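PDB 2EKL: D-3-phosphoglycerate dehydrogenase from Sulfolobus tokodaii, which probably catalyses the NAD-dependent oxidation of D-3-phosphoglycerate, the first committed step of the phosphorylated route to serine. Local coordinates for residues G99-I110 with R152-I160. Residues are numbered along the deposited sequence; the frame is centred on the assembly and turned at random.
With NAD (nicotinamide-adenine-dinucleotide), chain B.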
ATOM      1  N   GLY A  99      -6.177   3.503 -21.324  1.00 21.16           N
ATOM      2  CA  GLY A  99      -6.264   4.270 -20.091  1.00 19.43           C
ATOM      3  C   GLY A  99      -7.369   3.847 -19.135  1.00 19.47           C
ATOM      4  O   GLY A  99      -7.510   4.420 -18.059  1.00 19.52           O
ATOM      5  N   ALA A 100      -8.138   2.831 -19.514  1.00 17.82           N
ATOM      6  CA  ALA A 100      -9.252   2.353 -18.699  1.00 17.77           C
ATOM      7  C   ALA A 100      -8.924   1.889 -17.276  1.00 18.52           C
ATOM      8  O   ALA A 100      -9.797   1.899 -16.406  1.00 19.72           O
ATOM      9  CB  ALA A 100      -9.972   1.235 -19.433  1.00 19.97           C
ATOM     10  N   SER A 101      -7.682   1.493 -17.026  1.00 18.35           N
ATOM     11  CA  SER A 101      -7.325   0.998 -15.701  1.00 17.18           C
ATOM     12  C   SER A 101      -6.352   1.875 -14.917  1.00 18.38           C
ATOM     13  O   SER A 101      -5.856   1.463 -13.867  1.00 16.56           O
ATOM     14  CB  SER A 101      -6.731  -0.405 -15.821  1.00 18.77           C
ATOM     15  OG  SER A 101      -5.439  -0.363 -16.399  1.00 20.72           O
ATOM     16  N   THR A 102      -6.094   3.081 -15.412  1.00 15.61           N
ATOM     17  CA  THR A 102      -5.149   3.987 -14.766  1.00 16.47           C
ATOM     18  C   THR A 102      -5.159   4.027 -13.238  1.00 15.77           C
ATOM     19  O   THR A 102      -4.153   3.703 -12.607  1.00 15.73           O
ATOM     20  CB  THR A 102      -5.316   5.434 -15.290  1.00 16.43           C
ATOM     21  OG1 THR A 102      -5.098   5.457 -16.707  1.00 17.73           O
ATOM     22  CG2 THR A 102      -4.311   6.365 -14.617  1.00 19.04           C
ATOM     23  N   ASP A 103      -6.280   4.414 -12.632  1.00 14.16           N
ATOM     24  CA  ASP A 103      -6.317   4.513 -11.171  1.00 15.25           C
ATOM     25  C   ASP A 103      -6.063   3.198 -10.445  1.00 14.51           C
ATOM     26  O   ASP A 103      -5.472   3.187  -9.364  1.00 14.91           O
ATOM     27  CB  ASP A 103      -7.642   5.126 -10.691  1.00 14.41           C
ATOM     28  CG  ASP A 103      -7.768   6.604 -11.046  1.00 19.16           C
ATOM     29  OD1 ASP A 103      -6.729   7.300 -11.128  1.00 17.83           O
ATOM     30  OD2 ASP A 103      -8.912   7.076 -11.226  1.00 18.85           O
ATOM     31  N   SER A 104      -6.508   2.090 -11.022  1.00 14.39           N
ATOM     32  CA  SER A 104      -6.273   0.799 -10.383  1.00 14.27           C
ATOM     33  C   SER A 104      -4.785   0.452 -10.422  1.00 14.84           C
ATOM     34  O   SER A 104      -4.243  -0.099  -9.462  1.00 14.67           O
ATOM     35  CB  SER A 104      -7.102  -0.289 -11.066  1.00 13.44           C
ATOM     36  OG  SER A 104      -8.470  -0.147 -10.710  1.00 14.77           O
ATOM     37  N   ALA A 105      -4.119   0.791 -11.521  1.00 13.08           N
ATOM     38  CA  ALA A 105      -2.688   0.513 -11.648  1.00 13.76           C
ATOM     39  C   ALA A 105      -1.903   1.436 -10.714  1.00 14.92           C
ATOM     40  O   ALA A 105      -0.918   1.021 -10.097  1.00 13.83           O
ATOM     41  CB  ALA A 105      -2.234   0.705 -13.105  1.00 13.62           C
ATOM     42  N   VAL A 106      -2.345   2.688 -10.614  1.00 14.37           N
ATOM     43  CA  VAL A 106      -1.705   3.669  -9.739  1.00 14.29           C
ATOM     44  C   VAL A 106      -1.759   3.198  -8.287  1.00 13.68           C
ATOM     45  O   VAL A 106      -0.765   3.250  -7.555  1.00 13.16           O
ATOM     46  CB  VAL A 106      -2.426   5.044  -9.818  1.00 13.27           C
ATOM     47  CG1 VAL A 106      -1.955   5.945  -8.688  1.00 14.87           C
ATOM     48  CG2 VAL A 106      -2.162   5.703 -11.171  1.00 15.55           C
ATOM     49  N   GLU A 107      -2.935   2.746  -7.872  1.00 12.23           N
ATOM     50  CA  GLU A 107      -3.124   2.289  -6.509  1.00 12.94           C
ATOM     51  C   GLU A 107      -2.274   1.066  -6.191  1.00 11.40           C
ATOM     52  O   GLU A 107      -1.668   0.992  -5.121  1.00 11.90           O
ATOM     53  CB  GLU A 107      -4.615   2.021  -6.264  1.00 11.29           C
ATOM     54  CG  GLU A 107      -5.418   3.321  -6.144  1.00 12.42           C
ATOM     55  CD  GLU A 107      -6.882   3.171  -6.520  1.00 15.04           C
ATOM     56  OE1 GLU A 107      -7.426   2.053  -6.412  1.00 13.98           O
ATOM     57  OE2 GLU A 107      -7.495   4.188  -6.909  1.00 14.57           O
ATOM     58  N   LEU A 108      -2.208   0.114  -7.116  1.00 11.74           N
ATOM     59  CA  LEU A 108      -1.402  -1.074  -6.873  1.00 11.35           C
ATOM     60  C   LEU A 108       0.066  -0.677  -6.759  1.00 11.24           C
ATOM     61  O   LEU A 108       0.812  -1.264  -5.979  1.00 11.90           O
ATOM     62  CB  LEU A 108      -1.566  -2.099  -7.999  1.00 13.67           C
ATOM     63  CG  LEU A 108      -0.815  -3.418  -7.776  1.00 16.37           C
ATOM     64  CD1 LEU A 108      -1.395  -4.138  -6.564  1.00 18.81           C
ATOM     65  CD2 LEU A 108      -0.925  -4.298  -9.017  1.00 15.53           C
ATOM     66  N   THR A 109       0.478   0.326  -7.532  1.00 12.25           N
ATOM     67  CA  THR A 109       1.868   0.788  -7.496  1.00 11.62           C
ATOM     68  C   THR A 109       2.223   1.284  -6.097  1.00 12.89           C
ATOM     69  O   THR A 109       3.253   0.904  -5.532  1.00 12.86           O
ATOM     70  CB  THR A 109       2.114   1.934  -8.506  1.00 12.37           C
ATOM     71  OG1 THR A 109       1.828   1.474  -9.833  1.00 12.33           O
ATOM     72  CG2 THR A 109       3.572   2.402  -8.439  1.00 12.99           C
ATOM     73  N   ILE A 110       1.370   2.142  -5.541  1.00 12.37           N
ATOM     74  CA  ILE A 110       1.589   2.682  -4.200  1.00 11.90           C
ATOM     75  C   ILE A 110       1.567   1.544  -3.182  1.00 13.90           C
ATOM     76  O   ILE A 110       2.364   1.519  -2.236  1.00 13.75           O
ATOM     77  CB  ILE A 110       0.493   3.719  -3.827  1.00 11.91           C
ATOM     78  CG1 ILE A 110       0.582   4.930  -4.764  1.00 13.49           C
ATOM     79  CG2 ILE A 110       0.642   4.148  -2.364  1.00 13.30           C
ATOM     80  CD1 ILE A 110       1.918   5.662  -4.727  1.00 14.96           C
ATOM     81  N   ARG A 152       0.007   8.662 -17.981  1.00 19.68           N
ATOM     82  CA  ARG A 152      -1.224   8.609 -17.200  1.00 19.25           C
ATOM     83  C   ARG A 152      -0.979   8.120 -15.774  1.00 17.12           C
ATOM     84  O   ARG A 152      -1.346   8.779 -14.802  1.00 17.27           O
ATOM     85  CB  ARG A 152      -2.239   7.665 -17.850  1.00 21.75           C
ATOM     86  CG  ARG A 152      -2.603   7.965 -19.294  1.00 27.03           C
ATOM     87  CD  ARG A 152      -3.828   7.156 -19.688  1.00 28.47           C
ATOM     88  NE  ARG A 152      -4.140   7.240 -21.113  1.00 32.10           N
ATOM     89  CZ  ARG A 152      -3.554   6.508 -22.054  1.00 33.53           C
ATOM     90  NH1 ARG A 152      -2.617   5.626 -21.728  1.00 33.97           N
ATOM     91  NH2 ARG A 152      -3.914   6.649 -23.323  1.00 33.55           N
ATOM     92  N   ILE A 153      -0.368   6.946 -15.664  1.00 16.92           N
ATOM     93  CA  ILE A 153      -0.091   6.340 -14.367  1.00 15.78           C
ATOM     94  C   ILE A 153       1.053   7.013 -13.620  1.00 15.20           C
ATOM     95  O   ILE A 153       0.924   7.332 -12.439  1.00 15.33           O
ATOM     96  CB  ILE A 153       0.208   4.834 -14.534  1.00 16.17           C
ATOM     97  CG1 ILE A 153      -1.034   4.133 -15.088  1.00 15.94           C
ATOM     98  CG2 ILE A 153       0.610   4.212 -13.196  1.00 15.72           C
ATOM     99  CD1 ILE A 153      -0.787   2.709 -15.525  1.00 14.49           C
ATOM    100  N   GLY A 154       2.165   7.241 -14.310  1.00 14.39           N
ATOM    101  CA  GLY A 154       3.304   7.875 -13.673  1.00 15.61           C
ATOM    102  C   GLY A 154       2.969   9.208 -13.027  1.00 15.42           C
ATOM    103  O   GLY A 154       3.422   9.506 -11.923  1.00 16.20           O
ATOM    104  N   THR A 155       2.170  10.018 -13.711  1.00 16.20           N
ATOM    105  CA  THR A 155       1.799  11.318 -13.169  1.00 15.50           C
ATOM    106  C   THR A 155       1.036  11.195 -11.856  1.00 15.48           C
ATOM    107  O   THR A 155       1.333  11.899 -10.894  1.00 16.06           O
ATOM    108  CB  THR A 155       0.944  12.122 -14.172  1.00 15.41           C
ATOM    109  OG1 THR A 155       1.715  12.374 -15.355  1.00 15.60           O
ATOM    110  CG2 THR A 155       0.515  13.455 -13.558  1.00 19.17           C
ATOM    111  N   LYS A 156       0.058  10.296 -11.810  1.00 14.69           N
ATOM    112  CA  LYS A 156      -0.727  10.127 -10.594  1.00 15.67           C
ATOM    113  C   LYS A 156       0.065   9.531  -9.434  1.00 16.54           C
ATOM    114  O   LYS A 156      -0.164   9.883  -8.277  1.00 14.49           O
ATOM    115  CB  LYS A 156      -1.980   9.297 -10.888  1.00 15.95           C
ATOM    116  CG  LYS A 156      -3.004  10.068 -11.720  1.00 16.08           C
ATOM    117  CD  LYS A 156      -4.287   9.288 -11.934  1.00 16.30           C
ATOM    118  CE  LYS A 156      -5.333  10.154 -12.623  1.00 19.26           C
ATOM    119  NZ  LYS A 156      -6.628   9.446 -12.826  1.00 18.01           N
ATOM    120  N   VAL A 157       0.995   8.633  -9.735  1.00 15.73           N
ATOM    121  CA  VAL A 157       1.820   8.042  -8.687  1.00 15.95           C
ATOM    122  C   VAL A 157       2.636   9.189  -8.077  1.00 15.62           C
ATOM    123  O   VAL A 157       2.856   9.244  -6.869  1.00 14.22           O
ATOM    124  CB  VAL A 157       2.765   6.950  -9.267  1.00 15.62           C
ATOM    125  CG1 VAL A 157       3.820   6.561  -8.239  1.00 15.44           C
ATOM    126  CG2 VAL A 157       1.947   5.713  -9.660  1.00 14.88           C
ATOM    127  N   GLY A 158       3.065  10.115  -8.928  1.00 17.92           N
ATOM    128  CA  GLY A 158       3.832  11.257  -8.456  1.00 17.03           C
ATOM    129  C   GLY A 158       3.011  12.157  -7.547  1.00 16.05           C
ATOM    130  O   GLY A 158       3.496  12.631  -6.522  1.00 16.85           O
ATOM    131  N   ILE A 159       1.759  12.398  -7.920  1.00 15.59           N
ATOM    132  CA  ILE A 159       0.882  13.247  -7.119  1.00 15.10           C
ATOM    133  C   ILE A 159       0.685  12.633  -5.735  1.00 15.06           C
ATOM    134  O   ILE A 159       0.725  13.331  -4.718  1.00 15.17           O
ATOM    135  CB  ILE A 159      -0.486  13.426  -7.820  1.00 17.48           C
ATOM    136  CG1 ILE A 159      -0.289  14.246  -9.100  1.00 18.48           C
ATOM    137  CG2 ILE A 159      -1.486  14.097  -6.881  1.00 18.97           C
ATOM    138  CD1 ILE A 159      -1.506  14.303  -9.991  1.00 18.95           C
ATOM    139  N   ILE A 160       0.495  11.319  -5.696  1.00 14.22           N
ATOM    140  CA  ILE A 160       0.292  10.627  -4.430  1.00 13.28           C
ATOM    141  C   ILE A 160       1.572  10.611  -3.599  1.00 12.68           C
ATOM    142  O   ILE A 160       1.541  10.898  -2.402  1.00 12.55           O
ATOM    143  CB  ILE A 160      -0.213   9.179  -4.671  1.00 11.99           C
ATOM    144  CG1 ILE A 160      -1.610   9.229  -5.305  1.00 13.29           C
ATOM    145  CG2 ILE A 160      -0.269   8.411  -3.358  1.00 13.05           C
ATOM    146  CD1 ILE A 160      -2.077   7.906  -5.907  1.00 13.88           C
TER
HETATM  147  PA  NAD B1300       1.293   6.243 -21.027  1.00 21.06           P
HETATM  148  O1A NAD B1300       0.305   7.231 -20.557  1.00 20.44           O
HETATM  149  O2A NAD B1300       1.393   6.045 -22.530  1.00 18.98           O
HETATM  150  O5B NAD B1300       2.707   6.672 -20.407  1.00 21.90           O
HETATM  151  C5B NAD B1300       3.868   5.922 -20.729  1.00 21.47           C
HETATM  152  C4B NAD B1300       5.091   7.016 -20.600  1.00 23.44           C
HETATM  153  O4B NAD B1300       6.363   6.355 -20.509  1.00 24.95           O
HETATM  154  C3B NAD B1300       5.024   8.049 -21.774  1.00 23.53           C
HETATM  155  O3B NAD B1300       5.010   9.393 -21.295  1.00 21.77           O
HETATM  156  C2B NAD B1300       6.228   7.637 -22.631  1.00 25.95           C
HETATM  157  O2B NAD B1300       6.805   8.611 -23.466  1.00 25.74           O
HETATM  158  C1B NAD B1300       7.086   7.094 -21.549  1.00 25.19           C
HETATM  159  N9A NAD B1300       8.251   6.294 -22.045  1.00 26.04           N
HETATM  160  C8A NAD B1300       8.339   5.350 -23.057  1.00 26.96           C
HETATM  161  N7A NAD B1300       9.611   4.894 -23.143  1.00 28.93           N
HETATM  162  C5A NAD B1300      10.346   5.526 -22.200  1.00 29.54           C
HETATM  163  C6A NAD B1300      11.734   5.492 -21.779  1.00 31.61           C
HETATM  164  N6A NAD B1300      12.608   4.695 -22.374  1.00 34.11           N
HETATM  165  N1A NAD B1300      12.179   6.331 -20.703  1.00 31.28           N
HETATM  166  C2A NAD B1300      11.282   7.216 -20.021  1.00 31.34           C
HETATM  167  N3A NAD B1300       9.928   7.254 -20.428  1.00 26.81           N
HETATM  168  C4A NAD B1300       9.483   6.424 -21.492  1.00 27.80           C
HETATM  169  O3  NAD B1300       0.943   4.797 -20.410  1.00 21.21           O
HETATM  170  PN  NAD B1300       0.255   4.407 -19.003  1.00 21.77           P
HETATM  171  O1N NAD B1300       0.635   5.384 -17.972  1.00 21.50           O
HETATM  172  O2N NAD B1300      -1.202   4.316 -19.313  1.00 22.91           O
HETATM  173  O5D NAD B1300       0.877   2.967 -18.850  1.00 23.42           O
HETATM  174  C5D NAD B1300       2.195   2.825 -18.364  1.00 22.92           C
HETATM  175  C4D NAD B1300       2.617   1.371 -18.322  1.00 24.51           C
HETATM  176  O4D NAD B1300       1.836   0.617 -17.413  1.00 21.35           O
HETATM  177  C3D NAD B1300       2.529   0.586 -19.662  1.00 23.97           C
HETATM  178  O3D NAD B1300       3.683  -0.249 -19.847  1.00 25.10           O
HETATM  179  C2D NAD B1300       1.245  -0.152 -19.546  1.00 23.92           C
HETATM  180  O2D NAD B1300       1.110  -1.171 -20.518  1.00 25.81           O
HETATM  181  C1D NAD B1300       1.356  -0.529 -18.095  1.00 23.02           C
HETATM  182  N1N NAD B1300       0.118  -0.964 -17.389  1.00 21.81           N
HETATM  183  C2N NAD B1300       0.194  -2.126 -16.559  1.00 21.52           C
HETATM  184  C3N NAD B1300      -0.978  -2.561 -15.873  1.00 21.19           C
HETATM  185  C7N NAD B1300      -0.906  -3.761 -15.006  1.00 20.79           C
HETATM  186  O7N NAD B1300      -1.994  -4.548 -14.962  1.00 21.24           O
HETATM  187  N7N NAD B1300       0.151  -4.100 -14.284  1.00 20.69           N
HETATM  188  C4N NAD B1300      -2.231  -1.780 -16.058  1.00 22.15           C
HETATM  189  C5N NAD B1300      -2.294  -0.603 -16.905  1.00 22.62           C
HETATM  190  C6N NAD B1300      -1.096  -0.197 -17.576  1.00 22.58           C
HETATM  191  O   HOH W   1      -9.456   9.624 -10.935  1.00 28.78           O
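The guanidinium of R152 has the CA of G99 over one face, 3.7 Å above its plane and displaced toward the NE side of the group, while at its edge NH1 gives an in-plane hydrogen bond to NAD O2N (3.1 Å). Glycine suits this place because its bare CA lets the flat group lie close. The backbone amides of R152 and I153 donate almost straight bonds to NAD O1A and O1N, so the start of this helix grips both phosphates, as in a Rossmann dinucleotide fold. I153 CD1 touches both A105 CB (3.5 Å, tight) and the nicotinamide ring at C6N; a methyl group is small enough to be fitted against both CD1 and the ring. Farther along, V106 is a knob in the hole of I153, K156, V157 and I160: its CG1, anti to the backbone N (chi1 167°), presses on I160 CD1 at 3.4 Å, and CG2 meets K156 CB. K156, extended beyond CG, reaches along the helix pair to D103, whose OD1 takes NZ on its syn side, but tilted out of the carboxylate plane, in a 2.7 Å salt bridge. I110 closes the far end against V157 and I160. The helices cross at -48° with axes 9.0 Å apart. Helix 152-163 follows strand 144-148 of the parallel nucleotide-binding sheet; both helices also meet the second subunit, I110 on its I114 and I160 on its A163, while helix 289-309 touches S101 and S104.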